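Local coordinates for protein purine nucleoside phosphorylase (Bacillus licheniformis, PDB 6DZD) that probably catalyses the phosphorolysis of purine nucleosides such as adenosine and inosine, and may also deaminate adenosine, at residues P12-I17 with G33-N38. Numbering follows the deposited sequence.
Sequences PSMLLI and GFTTKN
Two hydroxyls and three backbone bonds join Pro12-Ile17 to Gly33-Asn38, and the polar side chains take over where the ladder ends. Thr36 OG1 donates to Pro12 O at 2.6 Å, approaching from above the carbonyl plane, and accepts from Asn38 N at 3.2 Å, which closes an ST turn. The first torsion of Thr36 (78°) sets OG1 between the backbone N and the carbonyl carbon, so one hydroxyl both gives a bond to the loop before strand 14-17 and takes one from its own turn. Ser13 OG returns the grip, donating in plane to a lone pair of Asn38 O at 2.8 Å, while a water links Pro12 O to Asn38 ND2, whose amide also binds Ser255 O. Thr36 N reaches Ser13 O at 3.0 Å; beyond it, Leu15 N to Phe34 O and Phe34 N to Leu15 O are both 2.9 Å, the hydrogen-bonded pair of an antiparallel ladder. In the six-stranded sheet, 7-10 flanks strand 14-17 and 270-276 flanks 30-35. Leu15 CD1 meets Thr36 CG2 at 4.0 Å, the two side chains crossing nearly at right angles. On the other face Met14 SD lies near Thr35 CG2, with Val69 of helix 59-72 packing on both side chains, while Thr35 OG1 is bound to Met271 N. A valine at Thr36 would lose both OG1 bonds and would probably loosen the turn against Pro12. The chemistry thus implies that antiparallel pairing is prolonged into the adjoining loops by reciprocal hydroxyl-to-carbonyl bonds.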
loop_
_atom_site.group_PDB
_atom_site.type_symbol
_atom_site.label_atom_id
_atom_site.label_comp_id
_atom_site.label_asym_id
_atom_site.label_seq_id
_atom_site.Cartn_x
_atom_site.Cartn_y
_atom_site.Cartn_z
ATOM N N PRO A 12 -7.890 -15.279 10.410
ATOM C CA PRO A 12 -6.801 -14.409 10.872
ATOM C C PRO A 12 -6.143 -13.530 9.803
ATOM O O PRO A 12 -5.675 -12.434 10.088
ATOM C CB PRO A 12 -5.770 -15.409 11.398
ATOM C CG PRO A 12 -5.932 -16.576 10.505
ATOM C CD PRO A 12 -7.421 -16.667 10.237
ATOM N N SER A 13 -6.093 -14.021 8.575
ATOM C CA SER A 13 -5.120 -13.483 7.644
ATOM C C SER A 13 -5.566 -12.242 6.879
ATOM O O SER A 13 -4.701 -11.506 6.405
ATOM C CB SER A 13 -4.701 -14.590 6.663
ATOM O OG SER A 13 -3.975 -15.629 7.335
ATOM N N MET A 14 -6.862 -11.957 6.742
ATOM C CA MET A 14 -7.303 -10.994 5.735
ATOM C C MET A 14 -8.070 -9.821 6.322
ATOM O O MET A 14 -8.964 -9.997 7.154
ATOM C CB MET A 14 -8.210 -11.652 4.699
ATOM C CG MET A 14 -7.728 -12.983 4.154
ATOM S SD MET A 14 -6.390 -12.671 3.001
ATOM C CE MET A 14 -7.350 -11.977 1.654
ATOM N N LEU A 15 -7.747 -8.627 5.835
ATOM C CA LEU A 15 -8.591 -7.449 5.991
ATOM C C LEU A 15 -9.125 -7.074 4.615
ATOM O O LEU A 15 -8.338 -6.859 3.690
ATOM C CB LEU A 15 -7.807 -6.285 6.595
ATOM C CG LEU A 15 -7.562 -6.365 8.095
ATOM C CD1 LEU A 15 -6.394 -5.482 8.474
ATOM C CD2 LEU A 15 -8.823 -5.951 8.814
ATOM N N LEU A 16 -10.446 -6.953 4.487
ATOM C CA LEU A 16 -11.089 -6.772 3.189
ATOM C C LEU A 16 -11.859 -5.466 3.121
ATOM O O LEU A 16 -12.649 -5.165 4.020
ATOM C CB LEU A 16 -12.048 -7.931 2.893
ATOM C CG LEU A 16 -11.372 -9.277 2.623
ATOM C CD1 LEU A 16 -12.383 -10.388 2.482
ATOM C CD2 LEU A 16 -10.472 -9.179 1.364
ATOM N N ILE A 17 -11.665 -4.721 2.033
ATOM C CA ILE A 17 -12.424 -3.497 1.785
ATOM C C ILE A 17 -13.833 -3.864 1.315
ATOM O O ILE A 17 -14.047 -4.234 0.155
ATOM C CB ILE A 17 -11.706 -2.596 0.775
ATOM C CG1 ILE A 17 -10.392 -2.121 1.396
ATOM C CG2 ILE A 17 -12.566 -1.399 0.436
ATOM C CD1 ILE A 17 -9.305 -1.709 0.411
ATOM N N GLY A 33 -7.882 -5.483 -0.490
ATOM C CA GLY A 33 -7.642 -5.723 0.921
ATOM C C GLY A 33 -6.177 -5.589 1.287
ATOM O O GLY A 33 -5.357 -5.114 0.499
ATOM N N PHE A 34 -5.865 -6.064 2.499
ATOM C CA PHE A 34 -4.580 -5.906 3.177
ATOM C C PHE A 34 -4.400 -7.095 4.112
ATOM O O PHE A 34 -5.329 -7.443 4.844
ATOM C CB PHE A 34 -4.574 -4.590 3.968
ATOM C CG PHE A 34 -3.215 -4.092 4.385
ATOM C CD1 PHE A 34 -2.395 -3.432 3.483
ATOM C CD2 PHE A 34 -2.801 -4.196 5.709
ATOM C CE1 PHE A 34 -1.161 -2.919 3.870
ATOM C CE2 PHE A 34 -1.563 -3.690 6.119
ATOM C CZ PHE A 34 -0.737 -3.042 5.196
ATOM N N THR A 35 -3.242 -7.735 4.088
ATOM C CA THR A 35 -3.105 -8.887 4.969
ATOM C C THR A 35 -2.645 -8.449 6.366
ATOM O O THR A 35 -2.166 -7.329 6.583
ATOM C CB THR A 35 -2.148 -9.940 4.385
ATOM O OG1 THR A 35 -0.859 -9.363 4.162
ATOM C CG2 THR A 35 -2.705 -10.505 3.069
ATOM N N THR A 36 -2.777 -9.370 7.311
ATOM C CA THR A 36 -2.371 -9.205 8.694
ATOM C C THR A 36 -1.147 -10.069 8.956
ATOM O O THR A 36 -0.696 -10.821 8.096
ATOM C CB THR A 36 -3.491 -9.607 9.662
ATOM O OG1 THR A 36 -3.529 -11.040 9.754
ATOM C CG2 THR A 36 -4.850 -9.100 9.215
ATOM N N LYS A 37 -0.616 -9.933 10.169
ATOM C CA LYS A 37 0.562 -10.675 10.624
ATOM C C LYS A 37 0.316 -12.184 10.723
ATOM O O LYS A 37 1.261 -12.975 10.670
ATOM C CB LYS A 37 0.926 -10.119 12.017
ATOM C CG LYS A 37 2.365 -10.129 12.511
ATOM C CD LYS A 37 2.417 -9.733 14.017
ATOM N N ASN A 38 -0.933 -12.593 10.878
ATOM C CA ASN A 38 -1.272 -13.913 11.391
ATOM C C ASN A 38 -1.698 -14.961 10.358
ATOM O O ASN A 38 -2.226 -14.657 9.279
ATOM C CB ASN A 38 -2.354 -13.747 12.443
ATOM C CG ASN A 38 -2.075 -12.571 13.343
ATOM O OD1 ASN A 38 -0.989 -12.486 13.938
ATOM N ND2 ASN A 38 -3.045 -11.647 13.452
HETATM O O HOH W 1 -6.194 -11.553 13.050
#